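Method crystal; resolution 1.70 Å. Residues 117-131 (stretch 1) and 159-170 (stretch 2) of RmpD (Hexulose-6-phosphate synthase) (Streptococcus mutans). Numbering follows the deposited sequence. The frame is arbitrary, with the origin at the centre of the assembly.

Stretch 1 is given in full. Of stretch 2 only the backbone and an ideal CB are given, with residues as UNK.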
ATOM      1  N   GLU A 117       7.336   4.094  -5.610  1.00  9.10           N
ATOM      2  CA  GLU A 117       6.081   4.662  -6.102  1.00  8.86           C
ATOM      3  C   GLU A 117       5.896   6.082  -5.586  1.00  9.17           C
ATOM      4  O   GLU A 117       5.865   6.306  -4.384  1.00  9.37           O
ATOM      5  CB  GLU A 117       4.899   3.763  -5.689  1.00  8.89           C
ATOM      6  CG  GLU A 117       4.648   2.597  -6.662  1.00  8.98           C
ATOM      7  CD  GLU A 117       3.914   2.985  -7.944  1.00 11.08           C
ATOM      8  OE1 GLU A 117       3.666   4.186  -8.154  1.00 11.99           O
ATOM      9  OE2 GLU A 117       3.580   2.088  -8.745  1.00 12.51           O
ATOM     10  N   LEU A 118       5.820   7.034  -6.511  1.00  8.34           N
ATOM     11  CA  LEU A 118       5.823   8.462  -6.187  1.00  8.13           C
ATOM     12  C   LEU A 118       4.413   8.993  -6.053  1.00  8.59           C
ATOM     13  O   LEU A 118       3.685   9.076  -7.049  1.00  8.67           O
ATOM     14  CB  LEU A 118       6.613   9.234  -7.248  1.00  8.07           C
ATOM     15  CG  LEU A 118       8.080   8.839  -7.409  1.00  9.19           C
ATOM     16  CD1 LEU A 118       8.702   9.593  -8.561  1.00  9.89           C
ATOM     17  CD2 LEU A 118       8.899   9.105  -6.161  1.00 11.27           C
ATOM     18  N   TYR A 119       4.028   9.282  -4.800  1.00  8.64           N
ATOM     19  CA  TYR A 119       2.750   9.892  -4.450  1.00 10.12           C
ATOM     20  C   TYR A 119       2.965  11.029  -3.465  1.00 10.92           C
ATOM     21  O   TYR A 119       3.796  10.934  -2.561  1.00 12.72           O
ATOM     22  CB  TYR A 119       1.806   8.866  -3.812  1.00  9.80           C
ATOM     23  CG  TYR A 119       1.203   7.908  -4.828  1.00  9.35           C
ATOM     24  CD1 TYR A 119      -0.045   8.149  -5.384  1.00 11.47           C
ATOM     25  CD2 TYR A 119       1.917   6.801  -5.297  1.00 10.21           C
ATOM     26  CE1 TYR A 119      -0.591   7.295  -6.312  1.00  9.35           C
ATOM     27  CE2 TYR A 119       1.385   5.950  -6.252  1.00  8.68           C
ATOM     28  CZ  TYR A 119       0.124   6.199  -6.753  1.00  9.15           C
ATOM     29  OH  TYR A 119      -0.439   5.353  -7.684  1.00 11.20           O
ATOM     30  N   GLY A 120       2.159  12.075  -3.617  1.00 12.58           N
ATOM     31  CA  GLY A 120       2.157  13.199  -2.685  1.00 14.48           C
ATOM     32  C   GLY A 120       3.411  14.044  -2.774  1.00 16.08           C
ATOM     33  O   GLY A 120       4.063  14.073  -3.834  1.00 15.68           O
ATOM     34  N   ASP A 121       3.759  14.692  -1.667  1.00 18.37           N
ATOM     35  CA  ASP A 121       4.820  15.709  -1.623  1.00 20.14           C
ATOM     36  C   ASP A 121       6.228  15.184  -1.350  1.00 19.64           C
ATOM     37  O   ASP A 121       6.913  15.613  -0.393  1.00 20.99           O
ATOM     38  CB  ASP A 121       4.476  16.739  -0.539  1.00 21.42           C
ATOM     39  CG  ASP A 121       3.205  17.470  -0.826  1.00 25.33           C
ATOM     40  OD1 ASP A 121       2.979  17.835  -2.008  1.00 28.61           O
ATOM     41  OD2 ASP A 121       2.400  17.704   0.101  1.00 29.65           O
ATOM     42  N   TRP A 122       6.691  14.280  -2.190  1.00 17.85           N
ATOM     43  CA  TRP A 122       8.054  13.783  -2.065  1.00 16.69           C
ATOM     44  C   TRP A 122       9.036  14.832  -2.566  1.00 16.18           C
ATOM     45  O   TRP A 122       8.669  15.683  -3.382  1.00 17.04           O
ATOM     46  CB  TRP A 122       8.231  12.464  -2.829  1.00 16.47           C
ATOM     47  CG  TRP A 122       7.998  12.620  -4.267  1.00 15.26           C
ATOM     48  CD1 TRP A 122       6.810  12.528  -4.905  1.00 14.64           C
ATOM     49  CD2 TRP A 122       8.974  12.962  -5.267  1.00 12.91           C
ATOM     50  NE1 TRP A 122       6.982  12.774  -6.251  1.00 13.82           N
ATOM     51  CE2 TRP A 122       8.301  13.037  -6.497  1.00 12.56           C
ATOM     52  CE3 TRP A 122      10.354  13.176  -5.245  1.00 12.60           C
ATOM     53  CZ2 TRP A 122       8.951  13.334  -7.684  1.00 11.59           C
ATOM     54  CZ3 TRP A 122      10.997  13.494  -6.412  1.00 11.68           C
ATOM     55  CH2 TRP A 122      10.297  13.558  -7.627  1.00 11.50           C
ATOM     56  N   THR A 123      10.264  14.773  -2.070  1.00 15.57           N
ATOM     57  CA  THR A 123      11.306  15.737  -2.419  1.00 14.93           C
ATOM     58  C   THR A 123      12.522  15.075  -3.095  1.00 14.33           C
ATOM     59  O   THR A 123      12.727  13.857  -3.005  1.00 13.39           O
ATOM     60  CB  THR A 123      11.822  16.464  -1.152  1.00 15.27           C
ATOM     61  OG1 THR A 123      12.510  15.525  -0.319  1.00 16.45           O
ATOM     62  CG2 THR A 123      10.689  17.071  -0.335  1.00 15.88           C
ATOM     63  N   TYR A 124      13.348  15.889  -3.753  1.00 13.38           N
ATOM     64  CA  TYR A 124      14.601  15.405  -4.315  1.00 13.71           C
ATOM     65  C   TYR A 124      15.637  15.017  -3.223  1.00 14.40           C
ATOM     66  O   TYR A 124      16.508  14.178  -3.458  1.00 14.53           O
ATOM     67  CB  TYR A 124      15.179  16.435  -5.270  1.00 12.91           C
ATOM     68  CG  TYR A 124      14.313  16.656  -6.500  1.00 13.90           C
ATOM     69  CD1 TYR A 124      14.157  15.639  -7.438  1.00 12.05           C
ATOM     70  CD2 TYR A 124      13.665  17.875  -6.730  1.00 15.49           C
ATOM     71  CE1 TYR A 124      13.374  15.822  -8.585  1.00 12.60           C
ATOM     72  CE2 TYR A 124      12.876  18.071  -7.887  1.00 14.64           C
ATOM     73  CZ  TYR A 124      12.729  17.030  -8.794  1.00 13.71           C
ATOM     74  OH  TYR A 124      11.975  17.192  -9.949  1.00 13.86           O
ATOM     75  N   ASP A 125      15.535  15.615  -2.038  1.00 15.21           N
ATOM     76  CA  ASP A 125      16.394  15.209  -0.930  1.00 16.25           C
ATOM     77  C   ASP A 125      16.045  13.781  -0.501  1.00 15.32           C
ATOM     78  O   ASP A 125      16.940  12.961  -0.281  1.00 15.28           O
ATOM     79  CB  ASP A 125      16.303  16.203   0.236  1.00 17.23           C
ATOM     80  CG  ASP A 125      16.818  17.584  -0.152  1.00 21.04           C
ATOM     81  OD1 ASP A 125      17.847  17.669  -0.860  1.00 25.52           O
ATOM     82  OD2 ASP A 125      16.211  18.609   0.177  1.00 26.44           O
ATOM     83  N   GLN A 126      14.754  13.471  -0.452  1.00 14.89           N
ATOM     84  CA  GLN A 126      14.318  12.092  -0.201  1.00 14.79           C
ATOM     85  C   GLN A 126      14.805  11.172  -1.319  1.00 14.31           C
ATOM     86  O   GLN A 126      15.342  10.089  -1.057  1.00 13.69           O
ATOM     87  CB  GLN A 126      12.792  12.025  -0.072  1.00 14.96           C
ATOM     88  CG  GLN A 126      12.210  12.735   1.145  1.00 16.61           C
ATOM     89  CD  GLN A 126      10.678  12.779   1.132  1.00 18.99           C
ATOM     90  OE1 GLN A 126      10.057  12.758   0.076  1.00 19.45           O
ATOM     91  NE2 GLN A 126      10.073  12.840   2.313  1.00 21.41           N
ATOM     92  N   ALA A 127      14.629  11.598  -2.572  1.00 13.87           N
ATOM     93  CA  ALA A 127      15.054  10.775  -3.700  1.00 13.80           C
ATOM     94  C   ALA A 127      16.532  10.418  -3.609  1.00 13.72           C
ATOM     95  O   ALA A 127      16.916   9.289  -3.888  1.00 13.27           O
ATOM     96  CB  ALA A 127      14.731  11.460  -5.030  1.00 14.26           C
ATOM     97  N   GLN A 128      17.372  11.354  -3.160  1.00 12.95           N
ATOM     98  CA  GLN A 128      18.800  11.037  -3.039  1.00 13.35           C
ATOM     99  C   GLN A 128      19.022   9.998  -1.924  1.00 12.89           C
ATOM    100  O   GLN A 128      19.904   9.157  -2.015  1.00 13.42           O
ATOM    101  CB  GLN A 128      19.634  12.316  -2.808  1.00 13.38           C
ATOM    102  CG  GLN A 128      21.137  12.090  -2.791  1.00 14.32           C
ATOM    103  CD  GLN A 128      21.669  11.626  -4.136  1.00 15.09           C
ATOM    104  OE1 GLN A 128      21.425  12.270  -5.164  1.00 16.56           O
ATOM    105  NE2 GLN A 128      22.347  10.487  -4.152  1.00 16.32           N
ATOM    106  N   GLN A 129      18.204  10.046  -0.876  1.00 13.17           N
ATOM    107  CA  GLN A 129      18.284   9.039   0.177  1.00 13.53           C
ATOM    108  C   GLN A 129      17.956   7.637  -0.363  1.00 12.98           C
ATOM    109  O   GLN A 129      18.609   6.668   0.002  1.00 12.85           O
ATOM    110  CB  GLN A 129      17.375   9.395   1.342  1.00 14.19           C
ATOM    111  CG  GLN A 129      17.790  10.625   2.106  1.00 18.22           C
ATOM    112  CD  GLN A 129      16.900  10.771   3.292  1.00 24.89           C
ATOM    113  OE1 GLN A 129      16.993   9.981   4.236  1.00 27.52           O
ATOM    114  NE2 GLN A 129      15.980  11.723   3.231  1.00 28.08           N
ATOM    115  N   TRP A 130      16.986   7.543  -1.281  1.00 11.56           N
ATOM    116  CA  TRP A 130      16.672   6.253  -1.874  1.00 11.59           C
ATOM    117  C   TRP A 130      17.889   5.732  -2.644  1.00 11.87           C
ATOM    118  O   TRP A 130      18.289   4.589  -2.468  1.00 11.45           O
ATOM    119  CB  TRP A 130      15.418   6.302  -2.800  1.00 11.43           C
ATOM    120  CG  TRP A 130      14.213   6.951  -2.165  1.00 11.76           C
ATOM    121  CD1 TRP A 130      13.857   6.915  -0.852  1.00 14.00           C
ATOM    122  CD2 TRP A 130      13.225   7.743  -2.826  1.00 12.93           C
ATOM    123  NE1 TRP A 130      12.715   7.648  -0.648  1.00 14.52           N
ATOM    124  CE2 TRP A 130      12.316   8.185  -1.844  1.00 14.02           C
ATOM    125  CE3 TRP A 130      13.040   8.162  -4.157  1.00 13.04           C
ATOM    126  CZ2 TRP A 130      11.211   8.984  -2.148  1.00 15.00           C
ATOM    127  CZ3 TRP A 130      11.958   8.979  -4.448  1.00 13.62           C
ATOM    128  CH2 TRP A 130      11.059   9.379  -3.453  1.00 15.43           C
ATOM    129  N   LEU A 131      18.506   6.592  -3.459  1.00 12.16           N
ATOM    130  CA  LEU A 131      19.682   6.192  -4.241  1.00 13.56           C
ATOM    131  C   LEU A 131      20.803   5.702  -3.322  1.00 14.61           C
ATOM    132  O   LEU A 131      21.431   4.673  -3.578  1.00 14.90           O
ATOM    133  CB  LEU A 131      20.196   7.365  -5.091  1.00 13.40           C
ATOM    134  CG  LEU A 131      19.301   7.799  -6.261  1.00 13.45           C
ATOM    135  CD1 LEU A 131      19.765   9.130  -6.818  1.00 14.53           C
ATOM    136  CD2 LEU A 131      19.225   6.784  -7.401  1.00 12.09           C
ATOM    137  N   UNK A 159       9.628  17.816 -16.655  1.00 11.85           N
ATOM    138  CA  UNK A 159      10.801  18.330 -15.946  1.00 12.29           C
ATOM    139  C   UNK A 159      11.210  17.453 -14.766  1.00 12.26           C
ATOM    140  O   UNK A 159      12.403  17.251 -14.512  1.00 13.15           O
ATOM    141  CB  UNK A 159      10.527  19.752 -15.453  1.00 12.29           C
ATOM    142  N   UNK A 160      10.223  16.973 -14.031  1.00 11.30           N
ATOM    143  CA  UNK A 160      10.498  16.126 -12.871  1.00 10.88           C
ATOM    144  C   UNK A 160      11.034  14.758 -13.297  1.00 10.21           C
ATOM    145  O   UNK A 160      11.982  14.233 -12.724  1.00 10.46           O
ATOM    146  CB  UNK A 160       9.232  15.954 -12.029  1.00 10.88           C
ATOM    147  N   UNK A 161      10.421  14.180 -14.323  1.00 10.17           N
ATOM    148  CA  UNK A 161      10.952  12.956 -14.923  1.00 10.74           C
ATOM    149  C   UNK A 161      12.395  13.159 -15.341  1.00 10.64           C
ATOM    150  O   UNK A 161      13.257  12.348 -15.000  1.00 10.78           O
ATOM    151  CB  UNK A 161      10.108  12.528 -16.125  1.00 10.74           C
ATOM    152  N   UNK A 162      12.669  14.239 -16.069  1.00 11.90           N
ATOM    153  CA  UNK A 162      14.023  14.517 -16.521  1.00 12.16           C
ATOM    154  C   UNK A 162      15.010  14.637 -15.367  1.00 11.71           C
ATOM    155  O   UNK A 162      16.121  14.108 -15.448  1.00 12.75           O
ATOM    156  CB  UNK A 162      14.040  15.802 -17.351  1.00 12.16           C
ATOM    157  N   UNK A 163      14.590  15.308 -14.302  1.00 10.80           N
ATOM    158  CA  UNK A 163      15.471  15.526 -13.153  1.00 11.62           C
ATOM    159  C   UNK A 163      15.785  14.232 -12.419  1.00 11.78           C
ATOM    160  O   UNK A 163      16.917  14.018 -11.993  1.00 11.86           O
ATOM    161  CB  UNK A 163      14.836  16.525 -12.184  1.00 11.62           C
ATOM    162  N   UNK A 164      14.786  13.370 -12.252  1.00 11.09           N
ATOM    163  CA  UNK A 164      15.032  12.073 -11.627  1.00 10.61           C
ATOM    164  C   UNK A 164      15.997  11.210 -12.434  1.00 10.65           C
ATOM    165  O   UNK A 164      16.865  10.543 -11.878  1.00 10.54           O
ATOM    166  CB  UNK A 164      13.710  11.327 -11.439  1.00 10.61           C
ATOM    167  N   UNK A 165      15.866  11.257 -13.758  1.00 11.16           N
ATOM    168  CA  UNK A 165      16.748  10.509 -14.649  1.00 12.12           C
ATOM    169  C   UNK A 165      18.180  11.043 -14.470  1.00 12.97           C
ATOM    170  O   UNK A 165      19.130  10.267 -14.340  1.00 13.01           O
ATOM    171  CB  UNK A 165      16.290  10.627 -16.104  1.00 12.12           C
ATOM    172  N   UNK A 166      18.308  12.370 -14.411  1.00 13.99           N
ATOM    173  CA  UNK A 166      19.630  12.979 -14.289  1.00 15.84           C
ATOM    174  C   UNK A 166      20.282  12.641 -12.953  1.00 15.52           C
ATOM    175  O   UNK A 166      21.492  12.474 -12.879  1.00 15.88           O
ATOM    176  CB  UNK A 166      19.530  14.497 -14.451  1.00 15.84           C
ATOM    177  N   UNK A 167      19.472  12.484 -11.908  1.00 14.67           N
ATOM    178  CA  UNK A 167      19.968  12.056 -10.589  1.00 14.55           C
ATOM    179  C   UNK A 167      20.487  10.620 -10.590  1.00 13.89           C
ATOM    180  O   UNK A 167      21.202  10.228  -9.680  1.00 14.54           O
ATOM    181  CB  UNK A 167      18.857  12.191  -9.546  1.00 14.55           C
ATOM    182  N   UNK A 168      20.118   9.824 -11.589  1.00 12.69           N
ATOM    183  CA  UNK A 168      20.540   8.430 -11.647  1.00 12.88           C
ATOM    184  C   UNK A 168      19.419   7.394 -11.534  1.00 12.50           C
ATOM    185  O   UNK A 168      19.701   6.199 -11.489  1.00 13.69           O
ATOM    186  CB  UNK A 168      21.554   8.178 -10.530  1.00 12.88           C
ATOM    187  N   UNK A 169      18.163   7.838 -11.522  1.00 11.49           N
ATOM    188  CA  UNK A 169      17.024   6.897 -11.558  1.00 11.31           C
ATOM    189  C   UNK A 169      16.736   6.308 -12.924  1.00 11.23           C
ATOM    190  O   UNK A 169      16.801   7.008 -13.969  1.00 11.20           O
ATOM    191  CB  UNK A 169      15.761   7.601 -11.059  1.00 11.31           C
ATOM    192  N   UNK A 170      16.375   5.024 -12.917  1.00 10.23           N
ATOM    193  CA  UNK A 170      15.619   4.437 -14.018  1.00 10.56           C
ATOM    194  C   UNK A 170      14.155   4.728 -13.725  1.00 10.50           C
ATOM    195  O   UNK A 170      13.596   4.192 -12.769  1.00 10.54           O
ATOM    196  CB  UNK A 170      15.884   2.938 -14.167  1.00 10.56           C
TER

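Helix 124-131 and the helix through 159-167 cross at 36° between their N-to-C directions, with axes 11.2 Å apart at closest approach.

At position 159 nothing of stretch 1 lies within 5.5 Å of the ideal CB, so many side chains would serve; it is Asn159, whose end leads away.

Position 160 points sideways, its ideal CB 3.7 Å from Tyr124 OH, with the Trp122 ring and carbonyl beyond. A long chain, either apolar or ending in a donor, could cover the indole. Lys160 does so: its CE lies 3.8 Å from Trp122 CZ2, and NZ makes an off-centre cation-pi contact, 4.4 Å from the centroid of the six-membered ring of Trp122. A water accepts from Lys160 NZ and donates to Trp122 O, each at 2.8 Å.

Positions 161 and 162 have no neighbour in stretch 1 near the ideal CB and leave the choice open; they are Val161 and Lys162.

Position 163 points toward stretch 1, again with its ideal CB 3.7 Å from Tyr124 OH. A flexible chain, apolar or cationic, could lie along the phenol. In Lys163, CG packs 3.5 Å from Tyr124 CE1, and NZ stands over one ring face, 4.6 Å from the Tyr124 centroid.

At 164 the CB points sideways, but Leu118, Trp122, Tyr124 and Ala127 offer an apolar hollow suited to a branched or long aliphatic chain. Leu164 enters it: CD1 reaches Leu118 CD1 and CD2 reaches Trp122 CH2, both at 3.7 Å.

Positions 165 and 166 are unconstrained by stretch 1 and hold Ile165 and Glu166.

Position 167 points toward a hole formed by Tyr124, Ala127, Gln128 and Leu131. A long apolar chain would fit, and Met167 is the knob: SD lies 3.7 Å from Tyr124 CD1, and CE 4.1 Å from Ala127 CB. A water donates to both Met167 O and Gln128 OE1, where no direct hydrogen bond joins the stretches.

At 168 phi is 115°, and a CB would be jammed against the preceding carbonyl O, which calls for glycine. Gly168 completes a Schellman motif, with 168 N bonded to Ile165 O and 169 N to Leu164 O.

Position 169 starts sideways, yet Ala127, Trp130 and Leu131 leave an apolar space for a large aliphatic or aromatic group. Phe169 reaches in, placing CZ 3.7 Å from Trp130 CE3; Leu131 CD2 lies over one ring face in a CH-pi contact, 3.7 Å from the Phe169 centroid.

Position 170 is out of reach, and Arg170 bonds elsewhere in the structure.

Stretch 2, residues 159-170: NKVKKLIEMGFR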
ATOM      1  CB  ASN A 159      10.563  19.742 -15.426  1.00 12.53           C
ATOM      2  CG  ASN A 159      10.644  20.802 -16.503  1.00 14.13           C
ATOM      3  OD1 ASN A 159      10.142  21.932 -16.313  1.00 16.22           O
ATOM      4  ND2 ASN A 159      11.262  20.468 -17.625  1.00 14.51           N
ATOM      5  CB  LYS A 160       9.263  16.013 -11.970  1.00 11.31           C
ATOM      6  CG  LYS A 160       8.777  17.379 -11.446  1.00 11.22           C
ATOM      7  CD  LYS A 160       7.836  17.254 -10.266  1.00 14.25           C
ATOM      8  CE  LYS A 160       8.573  16.852  -9.013  1.00 15.54           C
ATOM      9  NZ  LYS A 160       7.647  16.913  -7.827  1.00 18.21           N
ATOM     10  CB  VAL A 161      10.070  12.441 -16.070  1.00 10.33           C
ATOM     11  CG1 VAL A 161      10.740  11.267 -16.782  1.00 11.30           C
ATOM     12  CG2 VAL A 161       8.660  12.066 -15.517  1.00  9.92           C
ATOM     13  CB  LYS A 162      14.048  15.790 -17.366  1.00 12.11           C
ATOM     14  CG  LYS A 162      13.464  15.593 -18.729  1.00 12.52           C
ATOM     15  CD  LYS A 162      13.055  16.915 -19.348  1.00 13.65           C
ATOM     16  CE  LYS A 162      12.402  16.726 -20.702  1.00 14.46           C
ATOM     17  NZ  LYS A 162      12.129  18.044 -21.431  1.00 14.63           N
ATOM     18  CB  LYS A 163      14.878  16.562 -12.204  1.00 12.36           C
ATOM     19  CG  LYS A 163      15.746  16.861 -10.951  1.00 14.82           C
ATOM     20  CD  LYS A 163      17.147  17.380 -11.296  1.00 21.14           C
ATOM     21  CE  LYS A 163      17.582  18.542 -10.381  1.00 24.28           C
ATOM     22  NZ  LYS A 163      17.765  18.176  -8.949  1.00 26.16           N
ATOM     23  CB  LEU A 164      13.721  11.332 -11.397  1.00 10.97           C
ATOM     24  CG  LEU A 164      12.751  11.889 -10.387  1.00 11.13           C
ATOM     25  CD1 LEU A 164      11.425  11.177 -10.565  1.00 11.34           C
ATOM     26  CD2 LEU A 164      13.267  11.728  -8.937  1.00 10.74           C
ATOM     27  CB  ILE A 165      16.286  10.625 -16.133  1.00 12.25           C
ATOM     28  CG1 ILE A 165      14.999   9.813 -16.352  1.00 12.01           C
ATOM     29  CG2 ILE A 165      17.397  10.177 -17.089  1.00 12.32           C
ATOM     30  CD1 ILE A 165      14.257  10.064 -17.671  1.00 11.55           C
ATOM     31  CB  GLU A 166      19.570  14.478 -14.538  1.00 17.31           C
ATOM     32  CG  GLU A 166      19.552  14.828 -16.035  1.00 21.07           C
ATOM     33  CD  GLU A 166      20.368  13.870 -16.938  1.00 26.79           C
ATOM     34  OE1 GLU A 166      19.767  13.118 -17.757  1.00 28.15           O
ATOM     35  OE2 GLU A 166      21.616  13.879 -16.855  1.00 29.95           O
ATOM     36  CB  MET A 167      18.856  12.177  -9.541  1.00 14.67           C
ATOM     37  CG  MET A 167      18.542  13.599  -9.159  1.00 15.87           C
ATOM     38  SD  MET A 167      17.269  13.700  -7.894  1.00 19.12           S
ATOM     39  CE  MET A 167      18.168  13.257  -6.467  1.00 16.56           C
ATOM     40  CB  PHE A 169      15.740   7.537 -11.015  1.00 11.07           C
ATOM     41  CG  PHE A 169      15.740   7.727  -9.519  1.00 12.40           C
ATOM     42  CD1 PHE A 169      15.316   6.711  -8.668  1.00 12.65           C
ATOM     43  CD2 PHE A 169      16.187   8.915  -8.963  1.00 12.55           C
ATOM     44  CE1 PHE A 169      15.315   6.875  -7.282  1.00 11.97           C
ATOM     45  CE2 PHE A 169      16.190   9.102  -7.587  1.00 12.18           C
ATOM     46  CZ  PHE A 169      15.743   8.087  -6.737  1.00 11.51           C
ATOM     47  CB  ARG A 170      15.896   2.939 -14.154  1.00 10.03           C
ATOM     48  CG  ARG A 170      17.193   2.632 -14.947  1.00 11.19           C
ATOM     49  CD  ARG A 170      17.705   1.203 -14.703  1.00 10.67           C
ATOM     50  NE  ARG A 170      18.035   1.037 -13.288  1.00 11.31           N
ATOM     51  CZ  ARG A 170      17.789  -0.041 -12.550  1.00 12.63           C
ATOM     52  NH1 ARG A 170      17.286  -1.144 -13.072  1.00 10.77           N
ATOM     53  NH2 ARG A 170      18.088   0.007 -11.265  1.00 13.05           N
TER
HETATM   54  O   HOH W   1       9.608  16.389  -5.895  1.00 19.51           O
HETATM   55  O   HOH W   2      22.163  11.949  -7.702  1.00 20.25           O
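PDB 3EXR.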